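Local coordinates for protein geranyltranstransferase (Stenotrophomonas maltophilia, PDB 7LBJ) that probably condenses isopentenyl diphosphate with allylic diphosphates to build linear isoprenoid diphosphates such as farnesyl diphosphate, with magnesium as cofactor, at residues A[41-46]-A[111-116]; A[81-86]-A[126-131]; A[17-22]-A[52-57]. All coordinates share one frame; numbering follows the deposited sequence.

Contact 1: A[41-46]-A[111-116]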
loop_
_atom_site.group_PDB
_atom_site.type_symbol
_atom_site.label_atom_id
_atom_site.label_comp_id
_atom_site.label_asym_id
_atom_site.label_seq_id
_atom_site.Cartn_x
_atom_site.Cartn_y
_atom_site.Cartn_z
ATOM N N HIS A 41 -15.429 -6.103 0.734
ATOM C CA HIS A 41 -14.844 -7.422 0.953
ATOM C C HIS A 41 -15.120 -8.347 -0.215
ATOM O O HIS A 41 -14.240 -9.111 -0.616
ATOM C CB HIS A 41 -15.384 -8.026 2.241
ATOM C CG HIS A 41 -15.001 -7.245 3.450
ATOM N ND1 HIS A 41 -15.773 -7.202 4.593
ATOM C CD2 HIS A 41 -13.928 -6.456 3.686
ATOM C CE1 HIS A 41 -15.179 -6.437 5.490
ATOM N NE2 HIS A 41 -14.063 -5.964 4.961
ATOM N N GLN A 42 -16.342 -8.303 -0.758
ATOM C CA GLN A 42 -16.674 -9.128 -1.915
ATOM C C GLN A 42 -15.784 -8.777 -3.093
ATOM O O GLN A 42 -15.300 -9.664 -3.812
ATOM C CB GLN A 42 -18.146 -8.936 -2.292
ATOM C CG GLN A 42 -19.124 -9.562 -1.345
ATOM C CD GLN A 42 -20.550 -9.071 -1.581
ATOM O OE1 GLN A 42 -20.875 -8.571 -2.664
ATOM N NE2 GLN A 42 -21.398 -9.185 -0.556
ATOM N N ALA A 43 -15.538 -7.477 -3.290
ATOM C CA ALA A 43 -14.746 -7.037 -4.432
ATOM C C ALA A 43 -13.280 -7.399 -4.257
ATOM O O ALA A 43 -12.600 -7.738 -5.232
ATOM C CB ALA A 43 -14.909 -5.535 -4.624
ATOM N N MET A 44 -12.766 -7.300 -3.029
ATOM C CA MET A 44 -11.408 -7.754 -2.770
ATOM C C MET A 44 -11.250 -9.231 -3.130
ATOM O O MET A 44 -10.282 -9.623 -3.796
ATOM C CB MET A 44 -11.061 -7.507 -1.302
ATOM C CG MET A 44 -10.885 -6.016 -0.958
ATOM S SD MET A 44 -10.820 -5.772 0.840
ATOM C CE MET A 44 -9.222 -6.494 1.235
ATOM N N ARG A 45 -12.200 -10.065 -2.703
ATOM C CA ARG A 45 -12.114 -11.495 -2.994
ATOM C C ARG A 45 -12.289 -11.767 -4.475
ATOM O O ARG A 45 -11.568 -12.593 -5.045
ATOM C CB ARG A 45 -13.167 -12.262 -2.199
ATOM C CG ARG A 45 -12.864 -12.329 -0.728
ATOM C CD ARG A 45 -14.045 -12.852 0.088
ATOM N NE ARG A 45 -13.498 -13.312 1.351
ATOM C CZ ARG A 45 -13.047 -14.542 1.563
ATOM N NH1 ARG A 45 -13.315 -15.531 0.727
ATOM N NH2 ARG A 45 -12.320 -14.786 2.649
ATOM N N TYR A 46 -13.259 -11.096 -5.104
ATOM C CA TYR A 46 -13.476 -11.251 -6.538
ATOM C C TYR A 46 -12.206 -10.971 -7.323
ATOM O O TYR A 46 -11.971 -11.580 -8.382
ATOM C CB TYR A 46 -14.591 -10.310 -6.985
ATOM C CG TYR A 46 -14.988 -10.398 -8.438
ATOM C CD1 TYR A 46 -15.867 -11.381 -8.878
ATOM C CD2 TYR A 46 -14.511 -9.485 -9.369
ATOM C CE1 TYR A 46 -16.255 -11.459 -10.213
ATOM C CE2 TYR A 46 -14.892 -9.563 -10.722
ATOM C CZ TYR A 46 -15.766 -10.549 -11.133
ATOM O OH TYR A 46 -16.152 -10.623 -12.471
ATOM N N VAL A 111 -16.492 -3.319 -13.347
ATOM C CA VAL A 111 -17.736 -3.670 -14.031
ATOM C C VAL A 111 -18.625 -4.519 -13.127
ATOM O O VAL A 111 -19.834 -4.284 -13.028
ATOM C CB VAL A 111 -17.438 -4.386 -15.365
ATOM C CG1 VAL A 111 -18.742 -4.776 -16.081
ATOM C CG2 VAL A 111 -16.606 -3.510 -16.266
ATOM N N ALA A 112 -18.048 -5.512 -12.443
ATOM C CA ALA A 112 -18.836 -6.339 -11.533
ATOM C C ALA A 112 -19.405 -5.528 -10.379
ATOM O O ALA A 112 -20.498 -5.832 -9.883
ATOM C CB ALA A 112 -17.981 -7.488 -10.995
ATOM N N PHE A 113 -18.671 -4.511 -9.917
ATOM C CA PHE A 113 -19.099 -3.700 -8.791
ATOM C C PHE A 113 -19.296 -2.286 -9.306
ATOM O O PHE A 113 -20.293 -2.010 -9.987
ATOM C CB PHE A 113 -18.095 -3.835 -7.634
ATOM C CG PHE A 113 -18.032 -5.236 -7.072
ATOM C CD1 PHE A 113 -17.224 -6.200 -7.666
ATOM C CD2 PHE A 113 -18.825 -5.605 -5.996
ATOM C CE1 PHE A 113 -17.187 -7.503 -7.173
ATOM C CE2 PHE A 113 -18.789 -6.909 -5.498
ATOM C CZ PHE A 113 -17.974 -7.849 -6.088
ATOM N N ASP A 114 -18.384 -1.361 -9.007
ATOM C CA ASP A 114 -18.389 -0.012 -9.563
ATOM C C ASP A 114 -16.979 0.529 -9.394
ATOM O O ASP A 114 -16.123 -0.116 -8.784
ATOM C CB ASP A 114 -19.433 0.888 -8.890
ATOM C CG ASP A 114 -19.332 0.862 -7.380
ATOM O OD1 ASP A 114 -18.290 1.269 -6.846
ATOM O OD2 ASP A 114 -20.294 0.426 -6.724
ATOM N N GLU A 115 -16.724 1.708 -9.962
ATOM C CA GLU A 115 -15.348 2.205 -9.931
ATOM C C GLU A 115 -14.888 2.513 -8.511
ATOM O O GLU A 115 -13.732 2.244 -8.158
ATOM C CB GLU A 115 -15.203 3.436 -10.825
ATOM C CG GLU A 115 -15.273 3.088 -12.301
ATOM C CD GLU A 115 -15.369 4.322 -13.170
ATOM O OE1 GLU A 115 -14.557 5.243 -12.972
ATOM O OE2 GLU A 115 -16.261 4.364 -14.037
ATOM N N ALA A 116 -15.759 3.097 -7.679
ATOM C CA ALA A 116 -15.322 3.454 -6.326
ATOM C C ALA A 116 -14.936 2.210 -5.538
ATOM O O ALA A 116 -13.911 2.186 -4.843
ATOM C CB ALA A 116 -16.425 4.225 -5.590
#
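F113 is the bump of this contact, and the side of helix 38-46 is the hollow that takes it. The floor of the hollow is A43. Its CB sits almost over the centre of the F113 ring, 3.8 Å from the ring centroid and only 7° off the normal, a CH-pi contact. The two walls are Q42 and Y46. On the Q42 side, Q42 CB touches F113 CE2 at 3.8 Å, and OE1 of the same residue reaches the ring edge in its plane. The Q42 amide and the F113 ring are not coplanar. On the other side, Y46 CB meets F113 CE1 at 3.8 Å. The F113 ring turns its edge to the Y46 face in an offset edge-to-face pair, with centroids 5.7 Å apart and planes at 72°. Y46 CG lies anti to the backbone N (chi1 -177°), which carries the tyrosine ring out past F113 toward A112. There A112 CB packs off-centre on the Y46 ring and comes 3.7 Å from Y46 CE2. The Y46 hydroxyl bonds to the carbonyl of P107. F113 is the first residue to leave helix 109-112. D114 then N-caps helix 115-134, bonding T117 N through OD1, and its OD2 forms a salt bridge with R39. This is a short link between two helices, packed on a neighbouring helix, at the surface of the all-alpha isoprenoid synthase fold.

Contact 2: A[81-86]-A[126-131]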
loop_
_atom_site.group_PDB
_atom_site.type_symbol
_atom_site.label_atom_id
_atom_site.label_comp_id
_atom_site.label_asym_id
_atom_site.label_seq_id
_atom_site.Cartn_x
_atom_site.Cartn_y
_atom_site.Cartn_z
ATOM N N VAL A 81 2.926 -11.197 -2.651
ATOM C CA VAL A 81 3.230 -10.789 -4.018
ATOM C C VAL A 81 2.007 -10.950 -4.901
ATOM O O VAL A 81 1.839 -10.185 -5.864
ATOM C CB VAL A 81 4.456 -11.534 -4.593
ATOM C CG1 VAL A 81 5.711 -11.153 -3.818
ATOM C CG2 VAL A 81 4.244 -13.056 -4.578
ATOM N N GLU A 82 1.139 -11.930 -4.605
ATOM C CA GLU A 82 -0.087 -12.088 -5.386
ATOM C C GLU A 82 -1.070 -10.962 -5.095
ATOM O O GLU A 82 -1.786 -10.522 -6.005
ATOM C CB GLU A 82 -0.733 -13.456 -5.111
ATOM C CG GLU A 82 -1.890 -13.835 -6.040
ATOM C CD GLU A 82 -1.465 -14.066 -7.491
ATOM O OE1 GLU A 82 -0.267 -13.930 -7.806
ATOM O OE2 GLU A 82 -2.333 -14.392 -8.332
ATOM N N LEU A 83 -1.097 -10.475 -3.838
ATOM C CA LEU A 83 -1.961 -9.343 -3.487
ATOM C C LEU A 83 -1.499 -8.050 -4.150
ATOM O O LEU A 83 -2.331 -7.249 -4.602
ATOM C CB LEU A 83 -2.035 -9.170 -1.955
ATOM C CG LEU A 83 -2.784 -10.342 -1.306
ATOM C CD1 LEU A 83 -2.576 -10.348 0.198
ATOM C CD2 LEU A 83 -4.286 -10.303 -1.633
ATOM N N ILE A 84 -0.186 -7.810 -4.218
ATOM C CA ILE A 84 0.280 -6.632 -4.948
ATOM C C ILE A 84 -0.099 -6.755 -6.417
ATOM O O ILE A 84 -0.626 -5.818 -7.026
ATOM C CB ILE A 84 1.792 -6.431 -4.759
ATOM C CG1 ILE A 84 2.090 -6.070 -3.289
ATOM C CG2 ILE A 84 2.318 -5.330 -5.694
ATOM C CD1 ILE A 84 1.369 -4.801 -2.809
ATOM N N HIS A 85 0.134 -7.933 -6.998
ATOM C CA HIS A 85 -0.209 -8.144 -8.401
ATOM C C HIS A 85 -1.701 -7.922 -8.636
ATOM O O HIS A 85 -2.106 -7.197 -9.558
ATOM C CB HIS A 85 0.205 -9.565 -8.811
ATOM C CG HIS A 85 -0.139 -9.922 -10.225
ATOM N ND1 HIS A 85 0.366 -9.237 -11.308
ATOM C CD2 HIS A 85 -0.918 -10.910 -10.734
ATOM C CE1 HIS A 85 -0.096 -9.779 -12.423
ATOM N NE2 HIS A 85 -0.889 -10.786 -12.100
ATOM N N ALA A 86 -2.537 -8.506 -7.777
ATOM C CA ALA A 86 -3.980 -8.420 -7.958
ATOM C C ALA A 86 -4.465 -6.982 -7.864
ATOM O O ALA A 86 -5.292 -6.549 -8.675
ATOM C CB ALA A 86 -4.705 -9.290 -6.921
ATOM N N GLN A 126 -3.599 -3.782 -1.412
ATOM C CA GLN A 126 -2.213 -3.367 -1.205
ATOM C C GLN A 126 -1.875 -3.363 0.282
ATOM O O GLN A 126 -0.834 -3.892 0.692
ATOM C CB GLN A 126 -1.925 -1.982 -1.808
ATOM C CG GLN A 126 -0.470 -1.593 -1.483
ATOM C CD GLN A 126 0.010 -0.230 -2.022
ATOM O OE1 GLN A 126 1.089 0.218 -1.648
ATOM N NE2 GLN A 126 -0.774 0.419 -2.879
ATOM N N THR A 127 -2.760 -2.793 1.111
ATOM C CA THR A 127 -2.458 -2.735 2.535
ATOM C C THR A 127 -2.360 -4.136 3.120
ATOM O O THR A 127 -1.483 -4.411 3.946
ATOM C CB THR A 127 -3.512 -1.923 3.285
ATOM O OG1 THR A 127 -3.788 -0.703 2.570
ATOM C CG2 THR A 127 -3.016 -1.602 4.713
ATOM N N ARG A 128 -3.230 -5.051 2.665
ATOM C CA ARG A 128 -3.206 -6.393 3.224
ATOM C C ARG A 128 -1.925 -7.124 2.861
ATOM O O ARG A 128 -1.448 -7.954 3.646
ATOM C CB ARG A 128 -4.436 -7.192 2.764
ATOM C CG ARG A 128 -4.570 -8.549 3.443
ATOM C CD ARG A 128 -4.959 -8.407 4.935
ATOM N NE ARG A 128 -5.288 -9.706 5.536
ATOM C CZ ARG A 128 -4.715 -10.206 6.628
ATOM N NH1 ARG A 128 -3.794 -9.528 7.301
ATOM N NH2 ARG A 128 -5.074 -11.421 7.057
ATOM N N ALA A 129 -1.349 -6.844 1.686
ATOM C CA ALA A 129 -0.068 -7.458 1.349
ATOM C C ALA A 129 0.992 -7.100 2.388
ATOM O O ALA A 129 1.726 -7.971 2.869
ATOM C CB ALA A 129 0.390 -7.015 -0.042
ATOM N N PHE A 130 1.106 -5.813 2.732
ATOM C CA PHE A 130 2.103 -5.430 3.728
ATOM C C PHE A 130 1.737 -5.950 5.113
ATOM O O PHE A 130 2.615 -6.377 5.875
ATOM C CB PHE A 130 2.273 -3.909 3.735
ATOM C CG PHE A 130 2.912 -3.399 2.475
ATOM C CD1 PHE A 130 4.251 -3.663 2.217
ATOM C CD2 PHE A 130 2.169 -2.705 1.528
ATOM C CE1 PHE A 130 4.864 -3.211 1.040
ATOM C CE2 PHE A 130 2.773 -2.251 0.327
ATOM C CZ PHE A 130 4.106 -2.524 0.085
ATOM N N GLY A 131 0.449 -5.912 5.462
ATOM C CA GLY A 131 0.034 -6.404 6.780
ATOM C C GLY A 131 0.360 -7.875 6.983
ATOM O O GLY A 131 0.831 -8.281 8.051
#
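I84, L83 and A129 carry most of this contact. The A129 methyl lies between the two larger side chains. A129 CB is 3.7 Å from I84 CD1 and 3.8 Å from L83 CB, so one small knob touches both residues. L83 points toward the other helix. With CG anti to the carbonyl carbon (chi1 -68°) and the chain extended at chi2, L83 CD1 lies beside the backbone of A129, 4.0 Å from A129 N. The same methyl also touches the aliphatic start of R128, with L83 CD1 to R128 CG at 4.2 Å. The polar end of R128 leads away, and its NE bonds to the carbonyl of A29.

I84 works from the other flank. CD1 does most of the touching, and CG1 also meets the A129 methyl. Besides that methyl, I84 CD1 packs on Q126 CG at 3.9 Å. It is also 4.3 Å from F130 CE2, a looser approach to that ring. The Q126 chain is extended, and its amide oxygen bonds T127 OG1 of the second subunit. Q126 therefore gives this contact its CG and the dimer interface its amide. The contact itself is wholly apolar.

Small A129 suits the close spacing of the two helices. The short segments run antiparallel, at 167°, with axes 8.2 Å apart. Helices 75-92 and 115-134 do not pack alone. L150 and S154 of helix 140-154 and L190 of helix 176-201 also touch I84, while L125 and L132 extend the L83 packing along helix 115-134. Beyond the pair lies the second subunit, whose F130 stacks on F130 of this chain. The contact thus joins the helical core to the dimer interface.

Contact 3: A[17-22]-A[52-57]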
loop_
_atom_site.group_PDB
_atom_site.type_symbol
_atom_site.label_atom_id
_atom_site.label_comp_id
_atom_site.label_asym_id
_atom_site.label_seq_id
_atom_site.Cartn_x
_atom_site.Cartn_y
_atom_site.Cartn_z
ATOM N N ARG A 17 0.122 -28.471 -5.940
ATOM C CA ARG A 17 0.035 -28.349 -4.489
ATOM C C ARG A 17 0.115 -26.891 -4.043
ATOM O O ARG A 17 -0.648 -26.455 -3.168
ATOM C CB ARG A 17 1.145 -29.181 -3.845
ATOM C CG ARG A 17 1.265 -29.039 -2.349
ATOM C CD ARG A 17 2.570 -29.641 -1.869
ATOM N NE ARG A 17 2.625 -31.077 -2.105
ATOM C CZ ARG A 17 2.475 -31.992 -1.160
ATOM N NH1 ARG A 17 2.276 -31.655 0.105
ATOM N NH2 ARG A 17 2.529 -33.279 -1.489
ATOM N N TRP A 18 1.031 -26.116 -4.634
ATOM C CA TRP A 18 1.188 -24.713 -4.240
ATOM C C TRP A 18 0.036 -23.838 -4.733
ATOM O O TRP A 18 -0.345 -22.875 -4.050
ATOM C CB TRP A 18 2.522 -24.176 -4.769
ATOM C CG TRP A 18 3.710 -24.854 -4.155
ATOM C CD1 TRP A 18 3.768 -25.470 -2.945
ATOM C CD2 TRP A 18 5.018 -24.969 -4.726
ATOM N NE1 TRP A 18 5.026 -25.966 -2.721
ATOM C CE2 TRP A 18 5.819 -25.666 -3.798
ATOM C CE3 TRP A 18 5.595 -24.531 -5.922
ATOM C CZ2 TRP A 18 7.173 -25.957 -4.035
ATOM C CZ3 TRP A 18 6.939 -24.822 -6.160
ATOM C CH2 TRP A 18 7.709 -25.527 -5.219
ATOM N N ARG A 19 -0.518 -24.135 -5.912
ATOM C CA ARG A 19 -1.696 -23.399 -6.375
ATOM C C ARG A 19 -2.906 -23.659 -5.482
ATOM O O ARG A 19 -3.682 -22.737 -5.195
ATOM C CB ARG A 19 -2.007 -23.757 -7.826
ATOM C CG ARG A 19 -1.103 -23.025 -8.832
ATOM C CD ARG A 19 -1.182 -23.583 -10.254
ATOM N NE ARG A 19 -0.385 -22.765 -11.171
ATOM C CZ ARG A 19 0.181 -23.211 -12.282
ATOM N NH1 ARG A 19 0.081 -24.485 -12.651
ATOM N NH2 ARG A 19 0.883 -22.366 -13.034
ATOM N N ASP A 20 -3.093 -24.903 -5.040
ATOM C CA ASP A 20 -4.157 -25.177 -4.076
ATOM C C ASP A 20 -3.877 -24.494 -2.749
ATOM O O ASP A 20 -4.787 -23.938 -2.124
ATOM C CB ASP A 20 -4.307 -26.680 -3.858
ATOM C CG ASP A 20 -4.866 -27.383 -5.068
ATOM O OD1 ASP A 20 -5.495 -26.696 -5.903
ATOM O OD2 ASP A 20 -4.698 -28.623 -5.167
ATOM N N ARG A 21 -2.623 -24.541 -2.305
ATOM C CA ARG A 21 -2.252 -23.958 -1.024
ATOM C C ARG A 21 -2.511 -22.456 -1.017
ATOM O O ARG A 21 -3.096 -21.922 -0.066
ATOM C CB ARG A 21 -0.781 -24.263 -0.728
ATOM C CG ARG A 21 -0.314 -23.682 0.575
ATOM C CD ARG A 21 1.078 -24.137 0.967
ATOM N NE ARG A 21 1.323 -23.737 2.349
ATOM C CZ ARG A 21 1.101 -24.509 3.399
ATOM N NH1 ARG A 21 0.697 -25.767 3.258
ATOM N NH2 ARG A 21 1.270 -24.005 4.622
ATOM N N ILE A 22 -2.078 -21.753 -2.072
ATOM C CA ILE A 22 -2.244 -20.297 -2.070
ATOM C C ILE A 22 -3.724 -19.912 -2.183
ATOM O O ILE A 22 -4.162 -18.914 -1.583
ATOM C CB ILE A 22 -1.361 -19.643 -3.160
ATOM C CG1 ILE A 22 -1.061 -18.166 -2.806
ATOM C CG2 ILE A 22 -1.984 -19.724 -4.557
ATOM C CD1 ILE A 22 -0.175 -18.004 -1.580
ATOM N N GLY A 52 -6.041 -19.298 -11.504
ATOM C CA GLY A 52 -5.050 -18.611 -12.312
ATOM C C GLY A 52 -3.660 -19.199 -12.138
ATOM O O GLY A 52 -3.425 -20.123 -11.350
ATOM N N LYS A 53 -2.714 -18.635 -12.906
ATOM C CA LYS A 53 -1.370 -19.210 -12.959
ATOM C C LYS A 53 -0.652 -19.122 -11.622
ATOM O O LYS A 53 0.160 -20.002 -11.319
ATOM C CB LYS A 53 -0.516 -18.531 -14.039
ATOM C CG LYS A 53 -0.991 -18.704 -15.471
ATOM C CD LYS A 53 -0.205 -17.752 -16.387
ATOM C CE LYS A 53 -0.748 -17.733 -17.803
ATOM N NZ LYS A 53 -0.177 -18.840 -18.608
ATOM N N ARG A 54 -0.912 -18.066 -10.829
ATOM C CA ARG A 54 -0.232 -17.819 -9.547
ATOM C C ARG A 54 1.288 -17.815 -9.721
ATOM O O ARG A 54 2.032 -18.357 -8.903
ATOM C CB ARG A 54 -0.646 -18.846 -8.480
ATOM C CG ARG A 54 -2.144 -18.978 -8.247
ATOM C CD ARG A 54 -2.770 -17.668 -7.753
ATOM N NE ARG A 54 -4.108 -17.897 -7.198
ATOM C CZ ARG A 54 -4.972 -16.926 -6.936
ATOM N NH1 ARG A 54 -4.670 -15.650 -7.167
ATOM N NH2 ARG A 54 -6.168 -17.238 -6.441
ATOM N N MET A 55 1.753 -17.187 -10.804
ATOM C CA MET A 55 3.177 -17.230 -11.117
ATOM C C MET A 55 4.016 -16.649 -9.988
ATOM O O MET A 55 5.051 -17.220 -9.619
ATOM C CB MET A 55 3.443 -16.486 -12.419
ATOM C CG MET A 55 4.885 -16.524 -12.863
ATOM S SD MET A 55 5.401 -18.136 -13.494
ATOM C CE MET A 55 3.845 -18.897 -14.004
ATOM N N ARG A 56 3.569 -15.540 -9.394
ATOM C CA ARG A 56 4.389 -14.923 -8.350
ATOM C C ARG A 56 4.405 -15.737 -7.055
ATOM O O ARG A 56 5.496 -15.946 -6.492
ATOM C CB ARG A 56 3.938 -13.468 -8.176
ATOM C CG ARG A 56 4.236 -12.679 -9.477
ATOM C CD ARG A 56 3.441 -11.372 -9.578
ATOM N NE ARG A 56 3.675 -10.726 -10.858
ATOM C CZ ARG A 56 3.118 -11.104 -11.999
ATOM N NH1 ARG A 56 2.257 -12.118 -12.050
ATOM N NH2 ARG A 56 3.422 -10.447 -13.115
ATOM N N PRO A 57 3.286 -16.229 -6.530
ATOM C CA PRO A 57 3.390 -17.188 -5.412
ATOM C C PRO A 57 4.264 -18.392 -5.730
ATOM O O PRO A 57 5.058 -18.829 -4.882
ATOM C CB PRO A 57 1.933 -17.616 -5.183
ATOM C CG PRO A 57 1.138 -16.483 -5.668
ATOM C CD PRO A 57 1.888 -15.876 -6.823
HETATM O O HOH W 1 -4.829 -20.742 -6.849
#
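The R19 guanidinium meets K53 O at its edge, and the oxygen lies close to the guanidinium plane. The grip is side-on: R19 NE donates to K53 O at 2.8 Å and R19 NH2 to the same K53 O at 3.0 Å. The two donors differ at the carbonyl. NH2 lies in its plane, on a lone pair. NE stands above that plane, 43° out of it. The R19 chain is extended from CG to NE, which lets it span from helix 11-29 to the turn.

The R54 guanidinium has water 1 at its edge. This water accepts from R54 NE at 3.0 Å and donates to R19 O at 2.8 Å. The aliphatic part of R54 packs on I22, with I22 CG2 3.8 Å from R54 CG. Further along, I22 CG1 meets P57 CB at 3.9 Å, the two side chains crossing at about a right angle.

Buried R54 also forms salt bridges outside the two segments, with E23 and E82, which probably stabilise its positive charge. Segment 52-57 belongs to the GGKRxRP motif, which in relatives helps bind isopentenyl diphosphate. The R19 grip and the bridging water probably help to hold the path of residues 52-54.

In the fold
Contact 2 is buried and purely apolar. Contact 1 lies at the surface, its centre about 21 Å from the centre of the chain, and relies on aromatic packing. Contact 3 is partly buried and mixes arginine hydrogen bonds, a bridging water and a small apolar patch. Segment 111-116 runs into the start of helix 115-134, whose later part carries contact 2; the touching residues A112 and F113 come just before it. Contacts 1 and 2 both touch the second subunit. Contact 3 has no touch with that subunit. It meets contact 2 directly, for example through V81 on R56. Contacts 1 and 3 do not touch, though helix 38-46 follows helix 11-29 and precedes helix 55-65.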